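Local atomic coordinates of formimidoylglutamase (Bacillus subtilis, PDB entry 3M1R), a protein that catalyses the manganese-dependent hydrolysis of N-formimidoyl-L-glutamate to L-glutamate and formamide, a step in histidine degradation. Residues D[78-83]-D[315-320]; D[91-96]-D[105-110]; D[158-163]-D[198-203]; D[185-190]-D[228-233]. One frame throughout, in Å; residues are numbered along the deposited sequence.

Contact 1 of 4, residues D[78-83]-D[315-320]; sequences LGEHVV and GMKLSP
Lys-317 reaches out from the last turn of helix 300-318 and places its ammonium group between two acceptors of segment 78-83. The firmer bond runs from Lys-317 NZ to the carbonyl oxygen His-81 O at 3.1 Å. NZ comes in nearly in line with the carbonyl, the C=O...donor angle being 159°. The second partner is a carboxylate: Glu-80 OE1 lies 3.2 Å from Lys-317 NZ, a salt bridge whose hydrogen bond is weak. Glu-80 OE1 also sits close to the methylene Lys-317 CE. The lysine leaves the helix with CG anti to the backbone N (chi1 180°), and a bend at chi2 follows. Segment 78-83 here belongs to a small antiparallel pair, strands 74-75 and 80-81, in which Gly-79 and Glu-80 together face Ser-75 as a G1 beta bulge; the positive phi of Gly-79 suits that position. Beside the polar group, an apolar patch covers the end of the helix. Leu-78 CD1 meets Leu-318 CD2 at 3.5 Å, while its other methyl, Leu-78 CD2, rests on Lys-317 CG at 4.0 Å. Val-82 continues this packing onto Leu-313 and Lys-314 of the same helix, and His-81 packs against Gln-198 of a neighbouring subunit.

Contact 2 of 4, residues D[91-96]-D[105-110]; sequences GDIDIH and HHIFQT
The carbonyl oxygen His-106 O is gripped twice by Thr-110: the backbone amide Thr-110 N donates at 3.0 Å as the regular helical bond, and the hydroxyl Thr-110 OG1 donates at 2.9 Å from the opposite face of the carbonyl plane. OG1 is anti to the carbonyl carbon of its own residue (chi1 -63°), which leaves the methyl CG2 to meet segment 91-96. There Thr-110 CG2 touches Ile-93 CG1 at 4.2 Å, and Ile-93 CG2 settles on the helix backbone, 3.9 Å from both His-106 C and Ile-107 N. Ile-93 and Ile-107 cross at about a right angle. An alanine at Thr-110 would probably leave His-106 O with the amide alone and open a small gap beside Ile-93 CG1. Next to Ile-93, the Asp-94 side chain and the His-106 ring lie side by side, pointing the same way, carboxylate and ring planes 41° apart. The backbone atom Asp-94 O approaches the ring edge, 3.0 Å from His-106 CD2, and Asp-94 OD2 stands near the same carbon. The His-106 ring also stacks on Phe-9 of a neighbouring subunit; a strand of that subunit pairs antiparallel with Asp-92 and Ile-93. Helix 100-117 packs against the end of strand 87-93, the segment axes 126° apart, within the crossover to the parallel strand 121-127, and Ile-107 touches Val-45 of strand 39-45 and Thr-136 of helix 133-141.

Contact 3 of 4, residues D[158-163]-D[198-203]; sequences VRNTED and QAYEAY
Val-158 opens the contact by fitting between two tyrosines of helix 198-206. Its CG2 lies 3.6 Å from Tyr-200 CB and close to Tyr-200 O, whereas Val-158 CB approaches the Tyr-203 ring obliquely, 3.6 Å from CD2. The hydroxyl of Tyr-203 is held elsewhere, by Asp-177. Arg-159 then passes across the ring of Tyr-200, whose CG is anti to the carbonyl carbon (chi1 -67°), on the side of the helix that faces the loop. Arg-159 CA sits over the face, 4.0 Å from the centroid of the Tyr-200 ring and 25° off the normal, a CH-pi contact displaced toward the rim; Val-158 O lies over the same face. Further out, Arg-159 CG comes within 3.4 Å of Tyr-200 CE2. Segment 158-163 belongs to the loop after strand 147-152, the loop that in this arginase-family fold supplies the metal ligands Asp-153, His-155 and Asp-157, so Tyr-200 packs on the chain directly beyond the last of them. At Asn-160 the contact turns polar: the backbone Asn-160 N donates to Tyr-200 OH at 3.2 Å, nearly straight at 173°. Asp-19 of a neighbouring subunit is hydrogen-bonded to Tyr-200 OH and forms a salt bridge with the end of the extended Arg-159 side chain. A phenylalanine in place of Tyr-200 would probably leave Asn-160 N without this acceptor and that Asp-19 without its hydroxyl partner. Asn-160 ND2, 2.9 Å from Tyr-200 OH, is bonded to Asp-21 of the same neighbouring subunit.

Contact 4 of 4, residues D[185-190]-D[228-233]; sequences HLIQLG and EILPVV
Ile-187 is the bump of this contact, and the hollow that receives it is formed by Ile-229, Leu-230 and Val-233 on one side of helix 222-234. The isoleucine points from its strand toward the helix, with CG1 anti to the carbonyl carbon (chi1 -61°), and an extended second torsion of 164° carries CD1 outward. That methyl meets Val-233 CG2 at 3.6 Å, and Ile-187 CD1 is likewise 3.7 Å from Ile-229 CG2. A third neighbour, Leu-230 CD1, borders Ile-187 CD1 more loosely at 4.2 Å. Since Ile-229 and Val-233 stand one turn apart, the tip enters between successive turns, and both of these branched side chains slide past Ile-187 in the opposite direction. The fit is not confined to the tip: Ile-187 CG2 rests 3.9 Å from Ile-229 CG2, and Ile-187 CG1 lies near both flanking residues. This is helix-on-sheet packing in the alpha/beta fold of the arginase family. Helix 222-234, which follows helix 214-220 after edge strand 210-213, leads on to strand 239-245, and it runs nearly antiparallel to strand 186-190, the segment axes 166° apart with a closest approach of 9.8 Å. The helix is kinked here, near Pro-231. Just ahead of the strand the other methyl of the valine is used, Val-233 CG1 resting 4.0 Å from His-185 O. Val-233 also touches Ala-148 and Asn-210, on the strands that flank 186-191 in the sheet.

Contact 1 joins segments far apart in sequence, bringing the end of the last helix, 300-318, to the small antiparallel pair of strands 74-75 and 80-81; the other three contacts form between them along the chain. Contact 2 comes first, followed by contacts 3 and 4, whose segments alternate. Contacts 2 and 4 pack helices on the same parallel sheet, their centres about 29 Å apart. Contacts 3 and 4 approach to about 5 Å at their nearest atoms, and strand 186-191 is followed in the chain by helix 198-206. Contacts 1 and 3, with centres about 40 Å apart within a chain, meet between subunits, where Gln-198 packs on Gly-79 of a neighbouring subunit. Contacts 1, 2 and 3 therefore border interfaces of the six-chain assembly; contact 4 is touched by no other chain.

Contact 1 of 4, residues D[78-83]-D[315-320]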
loop_
_atom_site.group_PDB
_atom_site.type_symbol
_atom_site.label_atom_id
_atom_site.label_comp_id
_atom_site.label_asym_id
_atom_site.label_seq_id
_atom_site.Cartn_x
_atom_site.Cartn_y
_atom_site.Cartn_z
ATOM N N LEU D 78 20.032 31.247 11.540
ATOM C CA LEU D 78 19.564 32.617 11.660
ATOM C C LEU D 78 19.528 32.995 13.128
ATOM O O LEU D 78 19.529 34.168 13.479
ATOM C CB LEU D 78 18.150 32.739 11.092
ATOM C CG LEU D 78 17.889 33.401 9.735
ATOM C CD1 LEU D 78 18.842 32.915 8.665
ATOM C CD2 LEU D 78 16.445 33.150 9.345
ATOM N N GLY D 79 19.484 31.987 13.992
ATOM C CA GLY D 79 19.293 32.230 15.406
ATOM C C GLY D 79 17.949 32.883 15.669
ATOM O O GLY D 79 17.776 33.599 16.656
ATOM N N GLU D 80 16.990 32.633 14.779
ATOM C CA GLU D 80 15.650 33.169 14.948
ATOM C C GLU D 80 14.637 32.505 14.023
ATOM O O GLU D 80 14.997 31.793 13.079
ATOM C CB GLU D 80 15.659 34.676 14.699
ATOM C CG GLU D 80 16.355 35.062 13.411
ATOM C CD GLU D 80 16.327 36.552 13.162
ATOM O OE1 GLU D 80 15.527 37.253 13.820
ATOM O OE2 GLU D 80 17.104 37.021 12.302
ATOM N N HIS D 81 13.361 32.748 14.294
ATOM C CA HIS D 81 12.309 32.232 13.437
ATOM C C HIS D 81 12.342 32.891 12.054
ATOM O O HIS D 81 12.772 34.046 11.914
ATOM C CB HIS D 81 10.966 32.410 14.127
ATOM C CG HIS D 81 10.925 31.801 15.492
ATOM N ND1 HIS D 81 10.163 32.314 16.517
ATOM C CD2 HIS D 81 11.574 30.729 16.002
ATOM C CE1 HIS D 81 10.335 31.576 17.599
ATOM N NE2 HIS D 81 11.187 30.608 17.315
ATOM N N VAL D 82 11.909 32.153 11.033
ATOM C CA VAL D 82 11.936 32.668 9.661
ATOM C C VAL D 82 10.767 33.594 9.388
ATOM O O VAL D 82 10.773 34.329 8.409
ATOM C CB VAL D 82 11.923 31.548 8.600
ATOM C CG1 VAL D 82 13.226 30.760 8.623
ATOM C CG2 VAL D 82 10.700 30.649 8.783
ATOM N N VAL D 83 9.748 33.530 10.239
ATOM C CA VAL D 83 8.666 34.501 10.206
ATOM C C VAL D 83 8.767 35.346 11.469
ATOM O O VAL D 83 8.683 34.825 12.584
ATOM C CB VAL D 83 7.300 33.814 10.147
ATOM C CG1 VAL D 83 6.187 34.815 10.377
ATOM C CG2 VAL D 83 7.125 33.132 8.810
ATOM N N GLY D 315 15.708 32.872 3.143
ATOM C CA GLY D 315 16.419 33.748 2.230
ATOM C C GLY D 315 15.843 35.142 2.272
ATOM O O GLY D 315 16.583 36.119 2.290
HETATM N N MSE D 316 14.521 35.246 2.307
HETATM C CA MSE D 316 13.894 36.559 2.392
HETATM C C MSE D 316 14.246 37.277 3.703
HETATM O O MSE D 316 14.566 38.467 3.692
HETATM C CB MSE D 316 12.380 36.465 2.195
HETATM C CG MSE D 316 11.988 35.909 0.820
HETATM SE SE MSE D 316 10.110 35.433 0.716
HETATM C CE MSE D 316 9.394 37.246 0.592
ATOM N N LYS D 317 14.205 36.552 4.820
ATOM C CA LYS D 317 14.550 37.128 6.116
ATOM C C LYS D 317 16.000 37.620 6.125
ATOM O O LYS D 317 16.341 38.570 6.814
ATOM C CB LYS D 317 14.302 36.129 7.258
ATOM C CG LYS D 317 14.649 36.669 8.646
ATOM C CD LYS D 317 13.490 36.578 9.641
ATOM C CE LYS D 317 13.831 37.327 10.941
ATOM N NZ LYS D 317 12.865 37.106 12.065
ATOM N N LEU D 318 16.832 36.972 5.329
ATOM C CA LEU D 318 18.259 37.237 5.284
ATOM C C LEU D 318 18.615 38.391 4.348
ATOM O O LEU D 318 19.673 39.001 4.488
ATOM C CB LEU D 318 18.966 35.979 4.792
ATOM C CG LEU D 318 20.242 35.549 5.503
ATOM C CD1 LEU D 318 20.372 36.228 6.865
ATOM C CD2 LEU D 318 20.257 34.031 5.637
ATOM N N SER D 319 17.749 38.674 3.379
ATOM C CA SER D 319 18.084 39.638 2.339
ATOM C C SER D 319 18.091 41.073 2.860
ATOM O O SER D 319 17.246 41.442 3.667
ATOM C CB SER D 319 17.132 39.515 1.148
ATOM O OG SER D 319 16.282 40.637 1.030
ATOM N N PRO D 320 19.051 41.878 2.381
ATOM C CA PRO D 320 19.233 43.303 2.703
ATOM C C PRO D 320 18.133 44.183 2.121
ATOM O O PRO D 320 17.975 45.324 2.546
ATOM C CB PRO D 320 20.551 43.663 2.005
ATOM C CG PRO D 320 21.213 42.369 1.680
ATOM C CD PRO D 320 20.114 41.370 1.498
#

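Contact 2 of 4, residues D[91-96]-D[105-110]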
loop_
_atom_site.group_PDB
_atom_site.type_symbol
_atom_site.label_atom_id
_atom_site.label_comp_id
_atom_site.label_asym_id
_atom_site.label_seq_id
_atom_site.Cartn_x
_atom_site.Cartn_y
_atom_site.Cartn_z
ATOM N N GLY D 91 -5.936 31.669 1.525
ATOM C CA GLY D 91 -6.964 30.744 1.098
ATOM C C GLY D 91 -6.553 29.998 -0.159
ATOM O O GLY D 91 -5.373 29.955 -0.511
ATOM N N ASP D 92 -7.534 29.396 -0.830
ATOM C CA ASP D 92 -7.309 28.724 -2.096
ATOM C C ASP D 92 -8.056 29.469 -3.208
ATOM O O ASP D 92 -9.177 29.962 -3.013
ATOM C CB ASP D 92 -7.811 27.283 -2.036
ATOM C CG ASP D 92 -6.902 26.365 -1.225
ATOM O OD1 ASP D 92 -5.709 26.687 -1.042
ATOM O OD2 ASP D 92 -7.390 25.298 -0.793
ATOM N N ILE D 93 -7.433 29.545 -4.377
ATOM C CA ILE D 93 -8.111 30.082 -5.530
ATOM C C ILE D 93 -9.128 29.078 -5.979
ATOM O O ILE D 93 -8.816 27.899 -6.153
ATOM C CB ILE D 93 -7.149 30.381 -6.657
ATOM C CG1 ILE D 93 -6.167 31.454 -6.198
ATOM C CG2 ILE D 93 -7.917 30.856 -7.882
ATOM C CD1 ILE D 93 -4.976 31.607 -7.088
ATOM N N ASP D 94 -10.360 29.539 -6.150
ATOM C CA ASP D 94 -11.437 28.653 -6.570
ATOM C C ASP D 94 -11.152 28.007 -7.928
ATOM O O ASP D 94 -10.776 28.678 -8.888
ATOM C CB ASP D 94 -12.761 29.404 -6.615
ATOM C CG ASP D 94 -13.885 28.541 -7.107
ATOM O OD1 ASP D 94 -14.374 27.709 -6.320
ATOM O OD2 ASP D 94 -14.263 28.677 -8.287
ATOM N N ILE D 95 -11.340 26.696 -8.009
ATOM C CA ILE D 95 -11.080 25.983 -9.248
ATOM C C ILE D 95 -12.373 25.381 -9.782
ATOM O O ILE D 95 -13.115 24.722 -9.051
ATOM C CB ILE D 95 -10.039 24.856 -9.049
ATOM C CG1 ILE D 95 -8.725 25.417 -8.509
ATOM C CG2 ILE D 95 -9.816 24.081 -10.365
ATOM C CD1 ILE D 95 -8.110 26.493 -9.371
ATOM N N HIS D 96 -12.649 25.604 -11.060
ATOM C CA HIS D 96 -13.840 25.024 -11.661
ATOM C C HIS D 96 -13.725 23.506 -11.782
ATOM O O HIS D 96 -12.752 22.990 -12.339
ATOM C CB HIS D 96 -14.090 25.612 -13.039
ATOM C CG HIS D 96 -15.475 25.372 -13.535
ATOM N ND1 HIS D 96 -16.273 26.378 -14.034
ATOM C CD2 HIS D 96 -16.222 24.243 -13.573
ATOM C CE1 HIS D 96 -17.444 25.875 -14.379
ATOM N NE2 HIS D 96 -17.440 24.582 -14.108
ATOM N N HIS D 105 -8.596 31.613 -15.597
ATOM C CA HIS D 105 -9.039 32.992 -15.397
ATOM C C HIS D 105 -9.225 33.317 -13.913
ATOM O O HIS D 105 -8.854 34.404 -13.457
ATOM C CB HIS D 105 -10.312 33.285 -16.180
ATOM C CG HIS D 105 -10.094 33.382 -17.658
ATOM N ND1 HIS D 105 -10.611 32.468 -18.551
ATOM C CD2 HIS D 105 -9.396 34.277 -18.398
ATOM C CE1 HIS D 105 -10.252 32.801 -19.778
ATOM N NE2 HIS D 105 -9.514 33.894 -19.713
ATOM N N HIS D 106 -9.792 32.379 -13.158
ATOM C CA HIS D 106 -9.876 32.552 -11.715
ATOM C C HIS D 106 -8.497 32.915 -11.175
ATOM O O HIS D 106 -8.339 33.882 -10.422
ATOM C CB HIS D 106 -10.351 31.275 -11.045
ATOM C CG HIS D 106 -11.776 30.940 -11.322
ATOM N ND1 HIS D 106 -12.610 31.766 -12.050
ATOM C CD2 HIS D 106 -12.526 29.874 -10.965
ATOM C CE1 HIS D 106 -13.801 31.220 -12.133
ATOM N NE2 HIS D 106 -13.788 30.067 -11.482
ATOM N N ILE D 107 -7.498 32.137 -11.583
ATOM C CA ILE D 107 -6.140 32.318 -11.091
ATOM C C ILE D 107 -5.582 33.676 -11.467
ATOM O O ILE D 107 -5.071 34.398 -10.612
ATOM C CB ILE D 107 -5.200 31.218 -11.610
ATOM C CG1 ILE D 107 -5.742 29.833 -11.205
ATOM C CG2 ILE D 107 -3.787 31.456 -11.100
ATOM C CD1 ILE D 107 -4.994 28.645 -11.806
ATOM N N PHE D 108 -5.686 34.038 -12.742
ATOM C CA PHE D 108 -5.138 35.306 -13.171
ATOM C C PHE D 108 -5.822 36.484 -12.489
ATOM O O PHE D 108 -5.165 37.438 -12.101
ATOM C CB PHE D 108 -5.203 35.488 -14.683
ATOM C CG PHE D 108 -4.785 36.863 -15.121
ATOM C CD1 PHE D 108 -5.695 37.737 -15.690
ATOM C CD2 PHE D 108 -3.491 37.300 -14.902
ATOM C CE1 PHE D 108 -5.314 39.014 -16.073
ATOM C CE2 PHE D 108 -3.099 38.577 -15.278
ATOM C CZ PHE D 108 -4.011 39.440 -15.863
ATOM N N GLN D 109 -7.140 36.417 -12.343
ATOM C CA GLN D 109 -7.900 37.558 -11.823
ATOM C C GLN D 109 -7.655 37.778 -10.351
ATOM O O GLN D 109 -7.551 38.919 -9.898
ATOM C CB GLN D 109 -9.395 37.339 -12.002
ATOM C CG GLN D 109 -9.958 37.773 -13.321
ATOM C CD GLN D 109 -11.453 37.558 -13.361
ATOM O OE1 GLN D 109 -11.950 36.703 -14.096
ATOM N NE2 GLN D 109 -12.180 38.318 -12.545
ATOM N N THR D 110 -7.601 36.676 -9.604
ATOM C CA THR D 110 -7.446 36.742 -8.168
ATOM C C THR D 110 -6.060 37.263 -7.878
ATOM O O THR D 110 -5.877 38.196 -7.092
ATOM C CB THR D 110 -7.634 35.364 -7.530
ATOM O OG1 THR D 110 -8.973 34.914 -7.768
ATOM C CG2 THR D 110 -7.380 35.422 -6.035
#

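Contact 3 of 4, residues D[158-163]-D[198-203]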
loop_
_atom_site.group_PDB
_atom_site.type_symbol
_atom_site.label_atom_id
_atom_site.label_comp_id
_atom_site.label_asym_id
_atom_site.label_seq_id
_atom_site.Cartn_x
_atom_site.Cartn_y
_atom_site.Cartn_z
ATOM N N VAL D 158 7.416 23.826 -23.022
ATOM C CA VAL D 158 6.988 24.659 -24.122
ATOM C C VAL D 158 6.138 23.863 -25.122
ATOM O O VAL D 158 6.215 24.096 -26.336
ATOM C CB VAL D 158 8.208 25.276 -24.834
ATOM C CG1 VAL D 158 8.878 26.337 -23.932
ATOM C CG2 VAL D 158 9.195 24.187 -25.239
ATOM N N ARG D 159 5.327 22.934 -24.610
ATOM C CA ARG D 159 4.504 22.065 -25.459
ATOM C C ARG D 159 3.509 22.838 -26.320
ATOM O O ARG D 159 2.996 23.874 -25.897
ATOM C CB ARG D 159 3.735 21.037 -24.615
ATOM C CG ARG D 159 4.452 19.714 -24.404
ATOM C CD ARG D 159 3.577 18.741 -23.620
ATOM N NE ARG D 159 4.284 17.507 -23.284
ATOM C CZ ARG D 159 4.148 16.356 -23.941
ATOM N NH1 ARG D 159 4.835 15.288 -23.558
ATOM N NH2 ARG D 159 3.326 16.270 -24.978
ATOM N N ASN D 160 3.224 22.325 -27.520
ATOM C CA ASN D 160 2.225 22.958 -28.383
ATOM C C ASN D 160 0.852 22.906 -27.717
ATOM O O ASN D 160 0.555 21.971 -26.973
ATOM C CB ASN D 160 2.195 22.315 -29.778
ATOM C CG ASN D 160 1.559 20.926 -29.778
ATOM O OD1 ASN D 160 0.338 20.784 -29.647
ATOM N ND2 ASN D 160 2.386 19.896 -29.933
ATOM N N THR D 161 0.016 23.904 -27.994
ATOM C CA THR D 161 -1.223 24.103 -27.230
ATOM C C THR D 161 -2.502 23.426 -27.783
ATOM O O THR D 161 -3.491 23.278 -27.060
ATOM C CB THR D 161 -1.487 25.624 -27.003
ATOM O OG1 THR D 161 -2.489 25.811 -25.990
ATOM C CG2 THR D 161 -1.918 26.300 -28.303
ATOM N N GLU D 162 -2.481 23.003 -29.045
ATOM C CA GLU D 162 -3.710 22.571 -29.717
ATOM C C GLU D 162 -4.086 21.108 -29.468
ATOM O O GLU D 162 -5.263 20.733 -29.532
ATOM C CB GLU D 162 -3.620 22.832 -31.225
ATOM C CG GLU D 162 -2.924 24.134 -31.603
ATOM C CD GLU D 162 -1.427 23.961 -31.772
ATOM O OE1 GLU D 162 -1.023 23.064 -32.547
ATOM O OE2 GLU D 162 -0.659 24.716 -31.133
ATOM N N ASP D 163 -3.087 20.280 -29.189
ATOM C CA ASP D 163 -3.335 18.856 -29.003
ATOM C C ASP D 163 -4.074 18.557 -27.688
ATOM O O ASP D 163 -5.038 17.788 -27.668
ATOM C CB ASP D 163 -2.028 18.057 -29.105
ATOM C CG ASP D 163 -1.326 18.246 -30.448
ATOM O OD1 ASP D 163 -1.683 19.189 -31.187
ATOM O OD2 ASP D 163 -0.413 17.452 -30.761
ATOM N N GLN D 198 13.176 17.032 -29.314
ATOM C CA GLN D 198 14.062 17.806 -30.175
ATOM C C GLN D 198 13.428 19.135 -30.568
ATOM O O GLN D 198 14.078 20.181 -30.533
ATOM C CB GLN D 198 14.404 17.002 -31.428
ATOM C CG GLN D 198 15.423 17.670 -32.344
ATOM C CD GLN D 198 16.008 16.697 -33.358
ATOM O OE1 GLN D 198 15.295 15.856 -33.914
ATOM N NE2 GLN D 198 17.310 16.804 -33.597
ATOM N N ALA D 199 12.152 19.073 -30.939
ATOM C CA ALA D 199 11.397 20.242 -31.366
ATOM C C ALA D 199 11.301 21.293 -30.268
ATOM O O ALA D 199 11.491 22.484 -30.508
ATOM C CB ALA D 199 10.001 19.824 -31.816
ATOM N N TYR D 200 10.991 20.843 -29.064
ATOM C CA TYR D 200 10.767 21.751 -27.960
ATOM C C TYR D 200 12.057 22.397 -27.487
ATOM O O TYR D 200 12.060 23.559 -27.085
ATOM C CB TYR D 200 10.049 21.030 -26.826
ATOM C CG TYR D 200 8.641 20.630 -27.211
ATOM C CD1 TYR D 200 7.977 21.279 -28.244
ATOM C CD2 TYR D 200 7.970 19.615 -26.536
ATOM C CE1 TYR D 200 6.693 20.928 -28.597
ATOM C CE2 TYR D 200 6.678 19.255 -26.885
ATOM C CZ TYR D 200 6.049 19.916 -27.917
ATOM O OH TYR D 200 4.768 19.571 -28.268
ATOM N N GLU D 201 13.151 21.647 -27.548
ATOM C CA GLU D 201 14.463 22.209 -27.259
ATOM C C GLU D 201 14.764 23.274 -28.294
ATOM O O GLU D 201 15.252 24.352 -27.960
ATOM C CB GLU D 201 15.537 21.124 -27.295
ATOM C CG GLU D 201 16.937 21.610 -27.004
ATOM C CD GLU D 201 17.989 20.588 -27.395
ATOM O OE1 GLU D 201 18.573 19.949 -26.499
ATOM O OE2 GLU D 201 18.230 20.411 -28.607
ATOM N N ALA D 202 14.462 22.977 -29.558
ATOM C CA ALA D 202 14.671 23.961 -30.613
ATOM C C ALA D 202 13.837 25.213 -30.357
ATOM O O ALA D 202 14.299 26.331 -30.572
ATOM C CB ALA D 202 14.340 23.370 -31.996
ATOM N N TYR D 203 12.606 25.025 -29.899
ATOM C CA TYR D 203 11.712 26.157 -29.701
ATOM C C TYR D 203 12.209 27.086 -28.597
ATOM O O TYR D 203 12.015 28.296 -28.670
ATOM C CB TYR D 203 10.296 25.686 -29.382
ATOM C CG TYR D 203 9.403 26.815 -28.928
ATOM C CD1 TYR D 203 8.531 27.439 -29.814
ATOM C CD2 TYR D 203 9.448 27.276 -27.615
ATOM C CE1 TYR D 203 7.716 28.483 -29.399
ATOM C CE2 TYR D 203 8.644 28.319 -27.193
ATOM C CZ TYR D 203 7.780 28.918 -28.088
ATOM O OH TYR D 203 6.973 29.951 -27.667
#

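Contact 4 of 4, residues D[185-190]-D[228-233]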
loop_
_atom_site.group_PDB
_atom_site.type_symbol
_atom_site.label_atom_id
_atom_site.label_comp_id
_atom_site.label_asym_id
_atom_site.label_seq_id
_atom_site.Cartn_x
_atom_site.Cartn_y
_atom_site.Cartn_z
ATOM N N HIS D 185 14.995 36.175 -20.528
ATOM C CA HIS D 185 14.807 36.451 -19.102
ATOM C C HIS D 185 14.339 35.213 -18.366
ATOM O O HIS D 185 13.950 35.293 -17.205
ATOM C CB HIS D 185 13.772 37.547 -18.895
ATOM C CG HIS D 185 14.085 38.806 -19.631
ATOM N ND1 HIS D 185 13.110 39.692 -20.034
ATOM C CD2 HIS D 185 15.266 39.325 -20.043
ATOM C CE1 HIS D 185 13.680 40.708 -20.660
ATOM N NE2 HIS D 185 14.985 40.509 -20.681
ATOM N N LEU D 186 14.371 34.082 -19.060
ATOM C CA LEU D 186 13.929 32.801 -18.526
ATOM C C LEU D 186 15.178 31.983 -18.302
ATOM O O LEU D 186 15.941 31.754 -19.241
ATOM C CB LEU D 186 13.047 32.083 -19.551
ATOM C CG LEU D 186 11.911 31.151 -19.096
ATOM C CD1 LEU D 186 11.657 30.071 -20.127
ATOM C CD2 LEU D 186 12.189 30.534 -17.752
ATOM N N ILE D 187 15.403 31.564 -17.060
ATOM C CA ILE D 187 16.497 30.652 -16.746
ATOM C C ILE D 187 15.942 29.276 -16.343
ATOM O O ILE D 187 15.312 29.126 -15.286
ATOM C CB ILE D 187 17.378 31.220 -15.622
ATOM C CG1 ILE D 187 17.998 32.536 -16.065
ATOM C CG2 ILE D 187 18.478 30.266 -15.261
ATOM C CD1 ILE D 187 18.530 33.312 -14.924
ATOM N N GLN D 188 16.170 28.272 -17.190
ATOM C CA GLN D 188 15.699 26.919 -16.906
ATOM C C GLN D 188 16.830 26.139 -16.284
ATOM O O GLN D 188 17.887 25.996 -16.888
ATOM C CB GLN D 188 15.210 26.213 -18.175
ATOM C CG GLN D 188 14.102 26.951 -18.907
ATOM C CD GLN D 188 13.508 26.128 -20.051
ATOM O OE1 GLN D 188 14.234 25.527 -20.849
ATOM N NE2 GLN D 188 12.182 26.119 -20.142
ATOM N N LEU D 189 16.601 25.630 -15.078
ATOM C CA LEU D 189 17.645 24.941 -14.335
ATOM C C LEU D 189 17.236 23.496 -14.125
ATOM O O LEU D 189 16.160 23.229 -13.589
ATOM C CB LEU D 189 17.882 25.631 -12.975
ATOM C CG LEU D 189 18.373 27.085 -12.977
ATOM C CD1 LEU D 189 18.218 27.716 -11.595
ATOM C CD2 LEU D 189 19.829 27.178 -13.436
ATOM N N GLY D 190 18.089 22.569 -14.552
ATOM C CA GLY D 190 17.869 21.147 -14.319
ATOM C C GLY D 190 17.337 20.363 -15.500
ATOM O O GLY D 190 16.926 19.204 -15.335
ATOM N N GLU D 228 26.626 32.564 -12.287
ATOM C CA GLU D 228 27.094 32.819 -13.637
ATOM C C GLU D 228 26.000 33.454 -14.502
ATOM O O GLU D 228 26.286 34.297 -15.341
ATOM C CB GLU D 228 27.586 31.506 -14.259
ATOM C CG GLU D 228 28.504 31.661 -15.465
ATOM C CD GLU D 228 29.381 30.436 -15.699
ATOM O OE1 GLU D 228 29.623 30.090 -16.875
ATOM O OE2 GLU D 228 29.831 29.818 -14.710
ATOM N N ILE D 229 24.746 33.069 -14.285
ATOM C CA ILE D 229 23.665 33.529 -15.154
ATOM C C ILE D 229 22.732 34.588 -14.558
ATOM O O ILE D 229 22.210 35.433 -15.284
ATOM C CB ILE D 229 22.788 32.343 -15.629
ATOM C CG1 ILE D 229 21.920 32.767 -16.813
ATOM C CG2 ILE D 229 21.928 31.826 -14.483
ATOM C CD1 ILE D 229 22.678 33.517 -17.873
ATOM N N LEU D 230 22.492 34.535 -13.252
ATOM C CA LEU D 230 21.482 35.414 -12.667
ATOM C C LEU D 230 21.809 36.914 -12.818
ATOM O O LEU D 230 20.939 37.707 -13.203
ATOM C CB LEU D 230 21.200 35.047 -11.209
ATOM C CG LEU D 230 20.038 35.816 -10.579
ATOM C CD1 LEU D 230 18.787 35.643 -11.413
ATOM C CD2 LEU D 230 19.786 35.361 -9.149
ATOM N N PRO D 231 23.060 37.312 -12.516
ATOM C CA PRO D 231 23.450 38.722 -12.639
ATOM C C PRO D 231 23.132 39.308 -14.001
ATOM O O PRO D 231 22.679 40.450 -14.084
ATOM C CB PRO D 231 24.960 38.673 -12.433
ATOM C CG PRO D 231 25.138 37.562 -11.455
ATOM C CD PRO D 231 24.125 36.514 -11.880
ATOM N N VAL D 232 23.370 38.546 -15.061
ATOM C CA VAL D 232 23.117 39.055 -16.402
ATOM C C VAL D 232 21.630 39.338 -16.578
ATOM O O VAL D 232 21.237 40.351 -17.150
ATOM C CB VAL D 232 23.546 38.049 -17.474
ATOM C CG1 VAL D 232 23.568 38.720 -18.840
ATOM C CG2 VAL D 232 24.906 37.470 -17.134
ATOM N N VAL D 233 20.807 38.430 -16.067
ATOM C CA VAL D 233 19.368 38.520 -16.243
ATOM C C VAL D 233 18.732 39.618 -15.388
ATOM O O VAL D 233 17.834 40.334 -15.851
ATOM C CB VAL D 233 18.706 37.161 -15.962
ATOM C CG1 VAL D 233 17.196 37.306 -15.916
ATOM C CG2 VAL D 233 19.123 36.152 -17.037
#